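Local atomic coordinates of metagenomic carboxyl esterase MGS0156 (Uncultured organism, PDB entry 5D8M), a protein that probably hydrolyses carboxylic ester bonds as a serine esterase of the alpha/beta-hydrolase fold. Residues A[182-187]-A[301-306]; A[89-94]-A[109-114]; A[191-196]-A[265-270]; A[157-162]-A[222-227]. One frame throughout, in Å; residues are numbered along the deposited sequence. Where two conformers were deposited one is given.

Contact 1: residues A[182-187]-A[301-306]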
loop_
_atom_site.group_PDB
_atom_site.type_symbol
_atom_site.label_atom_id
_atom_site.label_comp_id
_atom_site.label_asym_id
_atom_site.label_seq_id
_atom_site.Cartn_x
_atom_site.Cartn_y
_atom_site.Cartn_z
ATOM N N VAL A 182 -2.444 -3.229 -7.147
ATOM C CA VAL A 182 -1.804 -1.960 -6.886
ATOM C C VAL A 182 -1.351 -1.929 -5.443
ATOM O O VAL A 182 -2.141 -2.144 -4.527
ATOM C CB VAL A 182 -2.756 -0.784 -7.130
ATOM C CG1 VAL A 182 -2.013 0.524 -6.872
ATOM C CG2 VAL A 182 -3.291 -0.847 -8.562
ATOM N N SER A 183 -0.067 -1.689 -5.254
ATOM C CA SER A 183 0.521 -1.559 -3.941
ATOM C C SER A 183 0.634 -0.078 -3.556
ATOM O O SER A 183 1.257 0.705 -4.285
ATOM C CB SER A 183 1.922 -2.222 -3.962
ATOM O OG SER A 183 2.504 -2.257 -2.675
ATOM N N VAL A 184 0.058 0.296 -2.418
ATOM C CA VAL A 184 0.178 1.636 -1.869
ATOM C C VAL A 184 0.935 1.581 -0.536
ATOM O O VAL A 184 0.402 1.085 0.461
ATOM C CB VAL A 184 -1.219 2.278 -1.647
ATOM C CG1 VAL A 184 -1.088 3.717 -1.204
ATOM C CG2 VAL A 184 -2.077 2.164 -2.946
ATOM N N ALA A 185 2.170 2.087 -0.522
ATOM C CA ALA A 185 3.061 1.911 0.614
ATOM C C ALA A 185 3.067 0.436 1.059
ATOM O O ALA A 185 3.025 0.127 2.249
ATOM C CB ALA A 185 2.652 2.823 1.772
ATOM N N GLY A 186 3.117 -0.472 0.092
ATOM C CA GLY A 186 3.127 -1.883 0.404
ATOM C C GLY A 186 4.472 -2.334 0.911
ATOM O O GLY A 186 5.513 -1.892 0.426
ATOM N N ALA A 187 4.459 -3.233 1.881
ATOM C CA ALA A 187 5.695 -3.704 2.505
ATOM C C ALA A 187 6.295 -4.837 1.693
ATOM O O ALA A 187 6.478 -5.943 2.203
ATOM C CB ALA A 187 5.415 -4.170 3.951
ATOM N N ALA A 301 -1.093 8.568 6.180
ATOM C CA ALA A 301 -1.808 9.600 5.418
ATOM C C ALA A 301 -2.154 9.147 4.001
ATOM O O ALA A 301 -3.180 9.525 3.446
ATOM C CB ALA A 301 -0.983 10.885 5.371
ATOM N N VAL A 302 -1.302 8.333 3.398
ATOM C CA VAL A 302 -1.527 7.973 2.000
ATOM C C VAL A 302 -2.780 7.092 1.824
ATOM O O VAL A 302 -3.323 7.006 0.721
ATOM C CB VAL A 302 -0.245 7.286 1.418
ATOM C CG1 VAL A 302 -0.054 5.859 2.008
ATOM C CG2 VAL A 302 -0.279 7.273 -0.113
ATOM N N ALA A 303 -3.311 6.498 2.898
ATOM C CA ALA A 303 -4.358 5.496 2.702
ATOM C C ALA A 303 -5.380 5.318 3.823
ATOM O O ALA A 303 -6.463 4.806 3.570
ATOM C CB ALA A 303 -3.702 4.132 2.416
HETATM N N MSE A 304 -5.029 5.689 5.056
HETATM C CA MSE A 304 -5.874 5.436 6.224
HETATM C C MSE A 304 -6.310 6.745 6.856
HETATM O O MSE A 304 -5.505 7.391 7.540
HETATM C CB MSE A 304 -5.122 4.589 7.279
HETATM C CG MSE A 304 -4.874 3.150 6.865
HETATM SE SE MSE A 304 -6.425 2.038 7.217
HETATM C CE MSE A 304 -6.326 1.878 9.159
ATOM N N PRO A 305 -7.582 7.135 6.654
ATOM C CA PRO A 305 -8.099 8.358 7.257
ATOM C C PRO A 305 -8.383 8.190 8.756
ATOM O O PRO A 305 -9.023 7.219 9.161
ATOM C CB PRO A 305 -9.407 8.607 6.487
ATOM C CG PRO A 305 -9.863 7.220 6.070
ATOM C CD PRO A 305 -8.587 6.456 5.805
ATOM N N PHE A 306 -7.912 9.142 9.559
ATOM C CA PHE A 306 -8.262 9.235 10.967
ATOM C C PHE A 306 -8.896 10.606 11.185
ATOM O O PHE A 306 -8.247 11.626 10.955
ATOM C CB PHE A 306 -7.024 9.085 11.875
ATOM C CG PHE A 306 -6.439 7.703 11.909
ATOM C CD1 PHE A 306 -5.580 7.277 10.920
ATOM C CD2 PHE A 306 -6.728 6.840 12.966
ATOM C CE1 PHE A 306 -5.040 5.996 10.955
ATOM C CE2 PHE A 306 -6.186 5.569 13.011
ATOM C CZ PHE A 306 -5.352 5.144 11.989
#
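Val184 and Val302 meet through their methyl groups, and both side chains are buried. Val184 uses one branch, CG1, against both branches of Val302. Val184 CG1 lies 3.8 Å from Val302 CG2 and 4.0 Å from Val302 CG1. The two side chains slide past each other in opposite directions, flank to flank. The torsions account for this. Val184 holds CG1 anti to its own nitrogen, with chi1 at -174°, and this sets the methyl against Val302. In Val302, chi1 is 72°, which sets CG1 between the nitrogen and the carbonyl carbon, the crowded position. Both of its methyls then face the strand end. CG1 of Val302 also meets Ala185, whose CB is 4.1 Å away.

Segment 182-187 runs off the end of strand 178-184, an inner strand of the parallel sheet of an alpha/beta-hydrolase fold. Segment 301-306 belongs to the loop between strand 290-293 and helix 312-316. In this fold the loop after the last strand commonly carries the catalytic histidine.

Ala303 adds a looser touch, with its CB 4.5 Å from Val184 CG1. No hydrogen bond joins the two segments, so the contact is purely apolar. His157, at the end of the neighbouring strand 151-157, touches both Ala185 and Ala303. Val184 also packs on Val155 of that strand, while Val302 leans on Leu327 of helix 324-338.

Contact 2: residues A[89-94]-A[109-114]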
loop_
_atom_site.group_PDB
_atom_site.type_symbol
_atom_site.label_atom_id
_atom_site.label_comp_id
_atom_site.label_asym_id
_atom_site.label_seq_id
_atom_site.Cartn_x
_atom_site.Cartn_y
_atom_site.Cartn_z
ATOM N N LEU A 89 -12.535 -2.254 -7.257
ATOM C CA LEU A 89 -11.363 -2.094 -6.429
ATOM C C LEU A 89 -11.574 -2.904 -5.144
ATOM O O LEU A 89 -12.509 -2.654 -4.382
ATOM C CB LEU A 89 -11.127 -0.614 -6.113
ATOM C CG LEU A 89 -11.165 0.347 -7.305
ATOM C CD1 LEU A 89 -11.041 1.803 -6.814
ATOM C CD2 LEU A 89 -10.069 0.011 -8.318
ATOM N N VAL A 90 -10.735 -3.910 -4.958
ATOM C CA VAL A 90 -10.732 -4.708 -3.751
ATOM C C VAL A 90 -9.630 -4.180 -2.839
ATOM O O VAL A 90 -8.442 -4.337 -3.122
ATOM C CB VAL A 90 -10.525 -6.196 -4.067
ATOM C CG1 VAL A 90 -10.625 -7.010 -2.783
ATOM C CG2 VAL A 90 -11.598 -6.654 -5.097
ATOM N N LEU A 91 -10.053 -3.540 -1.761
ATOM C CA LEU A 91 -9.187 -2.847 -0.825
ATOM C C LEU A 91 -8.723 -3.795 0.279
ATOM O O LEU A 91 -9.532 -4.387 0.947
ATOM C CB LEU A 91 -9.922 -1.661 -0.208
ATOM C CG LEU A 91 -10.643 -0.723 -1.172
ATOM C CD1 LEU A 91 -11.548 0.301 -0.418
ATOM C CD2 LEU A 91 -9.612 -0.010 -2.033
ATOM N N VAL A 92 -7.416 -3.939 0.443
ATOM C CA VAL A 92 -6.875 -4.819 1.453
ATOM C C VAL A 92 -5.925 -4.045 2.344
ATOM O O VAL A 92 -4.870 -3.592 1.876
ATOM C CB VAL A 92 -6.123 -6.006 0.821
ATOM C CG1 VAL A 92 -5.639 -6.959 1.895
ATOM C CG2 VAL A 92 -7.016 -6.718 -0.214
ATOM N N PRO A 93 -6.265 -3.920 3.644
ATOM C CA PRO A 93 -5.436 -3.137 4.568
ATOM C C PRO A 93 -4.285 -3.918 5.156
ATOM O O PRO A 93 -4.132 -5.099 4.866
ATOM C CB PRO A 93 -6.421 -2.746 5.673
ATOM C CG PRO A 93 -7.316 -3.917 5.747
ATOM C CD PRO A 93 -7.506 -4.381 4.295
ATOM N N GLY A 94 -3.524 -3.269 6.027
ATOM C CA GLY A 94 -2.317 -3.854 6.574
ATOM C C GLY A 94 -2.305 -4.170 8.062
ATOM O O GLY A 94 -3.335 -4.434 8.672
ATOM N N ASP A 109 -12.583 7.628 3.123
ATOM C CA ASP A 109 -13.036 8.913 2.620
ATOM C C ASP A 109 -12.866 9.053 1.095
ATOM O O ASP A 109 -13.312 10.037 0.511
ATOM C CB ASP A 109 -12.305 10.045 3.349
ATOM C CG ASP A 109 -10.759 9.952 3.250
ATOM O OD1 ASP A 109 -10.162 8.906 2.827
ATOM O OD2 ASP A 109 -10.144 10.972 3.647
ATOM N N ALA A 110 -12.242 8.063 0.463
ATOM C CA ALA A 110 -12.049 8.058 -0.994
ATOM C C ALA A 110 -13.106 7.264 -1.776
ATOM O O ALA A 110 -13.256 7.432 -2.978
ATOM C CB ALA A 110 -10.663 7.500 -1.332
ATOM N N ARG A 111 -13.816 6.376 -1.101
ATOM C CA ARG A 111 -14.745 5.487 -1.796
ATOM C C ARG A 111 -15.981 6.177 -2.404
ATOM O O ARG A 111 -16.387 5.780 -3.496
ATOM C CB ARG A 111 -15.152 4.356 -0.855
ATOM C CG ARG A 111 -13.911 3.511 -0.468
ATOM C CD ARG A 111 -14.241 2.504 0.610
ATOM N NE ARG A 111 -15.153 1.474 0.110
ATOM C CZ ARG A 111 -15.677 0.505 0.865
ATOM N NH1 ARG A 111 -15.383 0.434 2.168
ATOM N NH2 ARG A 111 -16.503 -0.386 0.322
ATOM N N PRO A 112 -16.551 7.217 -1.752
ATOM C CA PRO A 112 -17.627 7.922 -2.472
ATOM C C PRO A 112 -17.181 8.495 -3.831
ATOM O O PRO A 112 -17.941 8.415 -4.808
ATOM C CB PRO A 112 -18.010 9.047 -1.510
ATOM C CG PRO A 112 -17.702 8.475 -0.144
ATOM C CD PRO A 112 -16.432 7.697 -0.357
ATOM N N ASP A 113 -15.968 9.038 -3.903
ATOM C CA ASP A 113 -15.541 9.660 -5.145
ATOM C C ASP A 113 -15.339 8.622 -6.238
ATOM O O ASP A 113 -15.724 8.845 -7.373
ATOM C CB ASP A 113 -14.254 10.465 -4.979
ATOM C CG ASP A 113 -13.696 10.944 -6.326
ATOM O OD1 ASP A 113 -14.205 11.973 -6.840
ATOM O OD2 ASP A 113 -12.761 10.287 -6.863
ATOM N N VAL A 114 -14.741 7.488 -5.927
ATOM C CA VAL A 114 -14.455 6.586 -7.039
ATOM C C VAL A 114 -15.755 5.902 -7.470
ATOM O O VAL A 114 -15.931 5.600 -8.641
ATOM C CB VAL A 114 -13.339 5.558 -6.714
ATOM C CG1 VAL A 114 -12.007 6.287 -6.388
ATOM C CG2 VAL A 114 -13.730 4.630 -5.585
#
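Leu89 and Leu91 meet Val114 and Arg111 inside a beta-alpha-beta unit made of strand 87-92, helix 111-116 and strand 120-123. The two leucines are two residues apart on the strand and point to the same face of the sheet. Arg111 and Val114 are three residues apart, nearly one helical turn. This spacing lets Leu91 meet Arg111 and Leu89 meet Val114.

Leu91 and Arg111 make the closer pair. The methyl CD1 of Leu91 lies 3.6 Å from Arg111 CD and 4.0 Å from Arg111 CG. It is also 3.8 Å from Arg111 NE, and it approaches the guanidinium obliquely. The arginine chain bends at chi3 (67°), where its aliphatic part gives way to the polar end. NE is hydrogen-bonded to Thr121 OG1 on strand 120-123. That bond helps to hold the arginine across the leucine, with apolar carbons against the strand and the polar end at the next strand.

Leu89 and Val114 form a purely apolar pair. Leu89 CD1 is 4.1 Å from Val114 CG2, and the side chains cross obliquely. Val114 keeps CG1 anti to its carbonyl carbon (chi1 -61°), which leaves CG2 to face the leucine. Leu328 of helix 324-338 touches Leu89 and Val114 alike and extends this apolar cluster. Leu91 also touches Leu123 and Leu106. No hydrogen bond runs between the two segments. Apolar strand residues covered by a connecting helix are typical of the beta-alpha-beta crossover in a parallel alpha/beta-hydrolase sheet.

Contact 3: residues A[191-196]-A[265-270]; sequences SPLAET and YDILAK
The carbonyl oxygen of Pro192, whose ring touches Leu268 across the contact, is gripped by two donors. Glu195 N reaches Pro192 O at 3.0 Å, and Thr196 OG1 donates to the same oxygen at 3.1 Å. They come from opposite faces of the carbonyl plane, the hydroxyl 41° out of it. Just before, Ser191 OG caps the short helix by accepting from Leu193 N at 3.2 Å.

This helix, 193-196, follows strand 178-184. Its partner, helix 262-269, follows strand 244-248. Both belong to excursions from the sheet of the alpha/beta-hydrolase fold, well away from its centre.

Across the contact everything is apolar. Leu268 CD2 presses on Pro192 CG at 3.7 Å and on Leu193 CG at 4.0 Å. Leu193 splits its branches between two neighbours. Its CD1 meets Leu268 CD1, and its CD2 sits 4.0 Å from both CG2 and CD1 of Ile267. With CG anti to the carbonyl carbon (chi1 -65°), Leu193 brings these methyls to the facing helix. An alanine here would remove both branches and would probably open a gap beside Ile267 and leave Leu268 held on this side mainly by Pro192. Ile267 lies at the exposed margin, while Leu268 also touches Asn275.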
loop_
_atom_site.group_PDB
_atom_site.type_symbol
_atom_site.label_atom_id
_atom_site.label_comp_id
_atom_site.label_asym_id
_atom_site.label_seq_id
_atom_site.Cartn_x
_atom_site.Cartn_y
_atom_site.Cartn_z
ATOM N N SER A 191 10.164 -4.731 6.335
ATOM C CA SER A 191 10.752 -3.528 6.940
ATOM C C SER A 191 11.777 -3.956 7.966
ATOM O O SER A 191 11.544 -4.921 8.700
ATOM C CB SER A 191 9.660 -2.653 7.602
ATOM O OG SER A 191 10.254 -1.579 8.339
ATOM N N PRO A 192 12.928 -3.252 8.036
ATOM C CA PRO A 192 13.866 -3.626 9.091
ATOM C C PRO A 192 13.293 -3.413 10.495
ATOM O O PRO A 192 13.782 -4.011 11.448
ATOM C CB PRO A 192 15.076 -2.714 8.842
ATOM C CG PRO A 192 14.584 -1.628 7.949
ATOM C CD PRO A 192 13.415 -2.141 7.203
ATOM N N LEU A 193 12.257 -2.597 10.617
ATOM C CA LEU A 193 11.642 -2.365 11.925
ATOM C C LEU A 193 11.022 -3.649 12.481
ATOM O O LEU A 193 10.929 -3.810 13.687
ATOM C CB LEU A 193 10.576 -1.274 11.830
ATOM C CG LEU A 193 11.100 0.122 11.474
ATOM C CD1 LEU A 193 9.935 1.075 11.264
ATOM C CD2 LEU A 193 12.058 0.673 12.519
ATOM N N ALA A 194 10.610 -4.570 11.612
ATOM C CA ALA A 194 10.042 -5.825 12.103
ATOM C C ALA A 194 11.066 -6.616 12.929
ATOM O O ALA A 194 10.707 -7.411 13.796
ATOM C CB ALA A 194 9.502 -6.675 10.941
ATOM N N GLU A 195 12.344 -6.381 12.689
ATOM C CA GLU A 195 13.369 -7.079 13.459
ATOM C C GLU A 195 13.890 -6.242 14.615
ATOM O O GLU A 195 14.557 -6.760 15.497
ATOM C CB GLU A 195 14.538 -7.478 12.558
ATOM C CG GLU A 195 14.243 -8.624 11.604
ATOM C CD GLU A 195 14.553 -9.989 12.189
ATOM O OE1 GLU A 195 14.643 -10.117 13.434
ATOM O OE2 GLU A 195 14.711 -10.942 11.393
ATOM N N THR A 196 13.597 -4.949 14.614
ATOM C CA THR A 196 14.206 -4.026 15.586
ATOM C C THR A 196 13.809 -4.289 17.043
ATOM O O THR A 196 14.615 -4.107 17.954
ATOM C CB THR A 196 13.852 -2.560 15.246
ATOM O OG1 THR A 196 14.329 -2.253 13.936
ATOM C CG2 THR A 196 14.485 -1.598 16.223
ATOM N N TYR A 265 10.427 6.772 11.720
ATOM C CA TYR A 265 11.044 7.519 10.631
ATOM C C TYR A 265 12.531 7.774 10.899
ATOM O O TYR A 265 13.360 7.679 9.996
ATOM C CB TYR A 265 10.333 8.854 10.429
ATOM C CG TYR A 265 11.020 9.746 9.419
ATOM C CD1 TYR A 265 10.690 9.675 8.065
ATOM C CD2 TYR A 265 11.978 10.659 9.812
ATOM C CE1 TYR A 265 11.323 10.493 7.140
ATOM C CE2 TYR A 265 12.610 11.471 8.903
ATOM C CZ TYR A 265 12.279 11.387 7.576
ATOM O OH TYR A 265 12.921 12.216 6.681
ATOM N N ASP A 266 12.850 8.119 12.144
ATOM C CA ASP A 266 14.197 8.499 12.505
ATOM C C ASP A 266 15.155 7.305 12.430
ATOM O O ASP A 266 16.308 7.455 12.058
ATOM C CB ASP A 266 14.234 9.114 13.909
ATOM C CG ASP A 266 13.665 10.543 13.951
ATOM O OD1 ASP A 266 13.516 11.191 12.879
ATOM O OD2 ASP A 266 13.395 11.024 15.067
ATOM N N ILE A 267 14.664 6.118 12.754
ATOM C CA ILE A 267 15.469 4.926 12.601
ATOM C C ILE A 267 15.784 4.664 11.127
ATOM O O ILE A 267 16.954 4.463 10.759
ATOM C CB ILE A 267 14.768 3.709 13.201
ATOM C CG1 ILE A 267 14.623 3.908 14.712
ATOM C CG2 ILE A 267 15.582 2.441 12.916
ATOM C CD1 ILE A 267 13.773 2.835 15.366
ATOM N N LEU A 268 14.755 4.665 10.297
ATOM C CA LEU A 268 14.915 4.370 8.872
ATOM C C LEU A 268 15.752 5.433 8.157
ATOM O O LEU A 268 16.584 5.108 7.287
ATOM C CB LEU A 268 13.544 4.233 8.206
ATOM C CG LEU A 268 12.662 3.075 8.715
ATOM C CD1 LEU A 268 11.362 2.995 7.933
ATOM C CD2 LEU A 268 13.406 1.771 8.616
ATOM N N ALA A 269 15.577 6.689 8.561
ATOM C CA ALA A 269 16.296 7.801 7.942
ATOM C C ALA A 269 17.800 7.745 8.170
ATOM O O ALA A 269 18.529 8.434 7.481
ATOM C CB ALA A 269 15.751 9.127 8.444
ATOM N N LYS A 270 18.269 6.936 9.126
ATOM C CA LYS A 270 19.708 6.783 9.323
ATOM C C LYS A 270 20.411 6.283 8.062
ATOM O O LYS A 270 21.575 6.608 7.855
ATOM C CB LYS A 270 20.024 5.830 10.479
ATOM C CG LYS A 270 19.708 6.390 11.841
ATOM C CD LYS A 270 20.423 7.696 12.078
ATOM C CE LYS A 270 20.045 8.288 13.431
ATOM N NZ LYS A 270 21.250 8.591 14.262
#

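Contact 4: residues A[157-162]-A[222-227]; sequences HSKGAV and LDSLKR
The backbones come nearest at Lys159 and Leu225, CA atoms 7.2 Å apart, where the start of helix 159-170 faces a type I turn from Asp223 to Lys226. The two side chains cross at about a right angle. Lys159 CG lies 4.0 Å from Leu225 CD2, and Lys159 CD is 4.0 Å from Leu225 CD1. Farther out, Lys159 CE meets Ser224 CB at 3.9 Å. The lysine stays extended through chi3, then bends at chi4 (-67°). Its NZ forms a salt bridge with Asp163 and a hydrogen bond to Trp130 O. Ser224 OG bonds to Ser132 N and Glu220 O.

Lys159 follows Ser158, whose backbone angles (57°/-126°) mark the sharp strand-to-helix turn of a nucleophile elbow. The sequence His-Ser-Lys-Gly and a weak hydrogen bond between Ser158 OG and His299 NE2, in one of two serine conformers, are consistent with a serine nucleophile there. An alanine in place of Lys159 would probably open a gap beside Leu225 and leave Asp163 without its charged mate.

The lysine is thus divided chemically. Its methylene chain serves as apolar packing in a buried place, and its ammonium end is probably neutralised by a carboxylate of its own helix.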
loop_
_atom_site.group_PDB
_atom_site.type_symbol
_atom_site.label_atom_id
_atom_site.label_comp_id
_atom_site.label_asym_id
_atom_site.label_seq_id
_atom_site.Cartn_x
_atom_site.Cartn_y
_atom_site.Cartn_z
ATOM N N HIS A 157 -2.607 -1.846 1.004
ATOM C CA HIS A 157 -1.789 -0.942 1.802
ATOM C C HIS A 157 -0.915 -1.763 2.751
ATOM O O HIS A 157 -1.390 -2.731 3.372
ATOM C CB HIS A 157 -2.685 0.041 2.589
ATOM C CG HIS A 157 -1.932 0.991 3.478
ATOM N ND1 HIS A 157 -2.136 1.053 4.840
ATOM C CD2 HIS A 157 -0.995 1.927 3.196
ATOM C CE1 HIS A 157 -1.365 1.991 5.359
ATOM N NE2 HIS A 157 -0.667 2.542 4.382
ATOM N N SER A 158 0.360 -1.382 2.833
ATOM C CA SER A 158 1.254 -1.964 3.823
ATOM C C SER A 158 1.343 -3.497 3.705
ATOM O O SER A 158 1.602 -4.051 2.646
ATOM C CB SER A 158 0.773 -1.552 5.212
ATOM O OG SER A 158 1.712 -1.879 6.218
ATOM N N LYS A 159 1.080 -4.179 4.815
ATOM C CA LYS A 159 1.115 -5.646 4.813
ATOM C C LYS A 159 0.050 -6.269 3.884
ATOM O O LYS A 159 0.174 -7.424 3.440
ATOM C CB LYS A 159 0.948 -6.174 6.249
ATOM C CG LYS A 159 1.072 -7.708 6.363
ATOM C CD LYS A 159 1.149 -8.166 7.818
ATOM C CE LYS A 159 0.816 -9.656 7.938
ATOM N NZ LYS A 159 -0.647 -9.905 7.590
ATOM N N GLY A 160 -1.005 -5.511 3.597
ATOM C CA GLY A 160 -2.055 -6.002 2.707
ATOM C C GLY A 160 -1.536 -6.387 1.339
ATOM O O GLY A 160 -2.039 -7.317 0.687
ATOM N N ALA A 161 -0.509 -5.668 0.894
ATOM C CA ALA A 161 0.078 -5.946 -0.404
ATOM C C ALA A 161 0.677 -7.337 -0.454
ATOM O O ALA A 161 0.548 -8.030 -1.452
ATOM C CB ALA A 161 1.153 -4.890 -0.745
ATOM N N VAL A 162 1.331 -7.763 0.619
ATOM C CA VAL A 162 1.977 -9.061 0.556
ATOM C C VAL A 162 1.034 -10.159 1.002
ATOM O O VAL A 162 1.207 -11.288 0.573
ATOM C CB VAL A 162 3.280 -9.085 1.366
ATOM C CG1 VAL A 162 4.272 -8.110 0.710
ATOM C CG2 VAL A 162 3.045 -8.693 2.799
ATOM N N LEU A 222 4.346 -10.227 12.384
ATOM C CA LEU A 222 5.665 -9.616 12.186
ATOM C C LEU A 222 6.607 -10.510 11.394
ATOM O O LEU A 222 7.423 -10.010 10.627
ATOM C CB LEU A 222 6.324 -9.256 13.528
ATOM C CG LEU A 222 5.865 -7.934 14.153
ATOM C CD1 LEU A 222 5.790 -6.817 13.118
ATOM C CD2 LEU A 222 4.510 -8.137 14.813
ATOM N N ASP A 223 6.507 -11.828 11.564
ATOM C CA ASP A 223 7.309 -12.751 10.750
ATOM C C ASP A 223 7.103 -12.492 9.259
ATOM O O ASP A 223 8.018 -12.630 8.442
ATOM C CB ASP A 223 6.945 -14.201 11.047
ATOM C CG ASP A 223 7.334 -14.632 12.444
ATOM O OD1 ASP A 223 8.115 -13.921 13.108
ATOM O OD2 ASP A 223 6.835 -15.689 12.880
ATOM N N SER A 224 5.881 -12.118 8.913
ATOM C CA SER A 224 5.529 -11.888 7.526
ATOM C C SER A 224 6.162 -10.611 6.992
ATOM O O SER A 224 6.219 -10.412 5.780
ATOM C CB SER A 224 4.005 -11.822 7.366
ATOM O OG SER A 224 3.429 -13.075 7.625
ATOM N N LEU A 225 6.600 -9.745 7.899
ATOM C CA LEU A 225 7.175 -8.458 7.525
ATOM C C LEU A 225 8.699 -8.403 7.638
ATOM O O LEU A 225 9.303 -7.361 7.385
ATOM C CB LEU A 225 6.553 -7.351 8.381
ATOM C CG LEU A 225 5.067 -7.172 8.051
ATOM C CD1 LEU A 225 4.378 -6.191 9.024
ATOM C CD2 LEU A 225 4.960 -6.701 6.600
ATOM N N LYS A 226 9.332 -9.506 8.027
ATOM C CA LYS A 226 10.792 -9.516 8.129
ATOM C C LYS A 226 11.411 -9.516 6.743
ATOM O O LYS A 226 10.973 -10.231 5.852
ATOM C CB LYS A 226 11.295 -10.721 8.935
ATOM C CG LYS A 226 10.936 -10.598 10.409
ATOM C CD LYS A 226 11.379 -11.769 11.242
ATOM C CE LYS A 226 10.869 -11.595 12.676
ATOM N NZ LYS A 226 11.362 -12.689 13.539
ATOM N N ARG A 227 12.424 -8.684 6.572
ATOM C CA ARG A 227 13.082 -8.524 5.296
ATOM C C ARG A 227 13.571 -9.878 4.735
ATOM O O ARG A 227 13.334 -10.189 3.573
ATOM C CB ARG A 227 14.254 -7.540 5.443
ATOM C CG ARG A 227 15.153 -7.479 4.234
ATOM C CD ARG A 227 16.237 -6.413 4.408
ATOM N NE ARG A 227 15.682 -5.074 4.251
ATOM C CZ ARG A 227 16.396 -3.963 4.329
ATOM N NH1 ARG A 227 17.691 -4.034 4.580
ATOM N NH2 ARG A 227 15.812 -2.783 4.159
#

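Overall arrangement
Contacts 1, 2 and 4 are buried; contact 3 lies toward the surface, its centre about 18 Å from the centre of the chain. Contacts 1 and 2 reach the same parallel sheet, one at the end of an inner strand and the other through a covering helix. They touch where Pro305 packs on Asp109. Contact 4 touches both: Val92 O probably bonds to His157 N, and Ala187 N to Ser158 O. Contact 3 joins contact 4 through a probable bond from Ser191 N to Leu225 O. Contacts 1 and 3 are wholly apolar across their segments, whereas 2 and 4 use the carbon chains of an arginine and a lysine whose charged ends find partners outside.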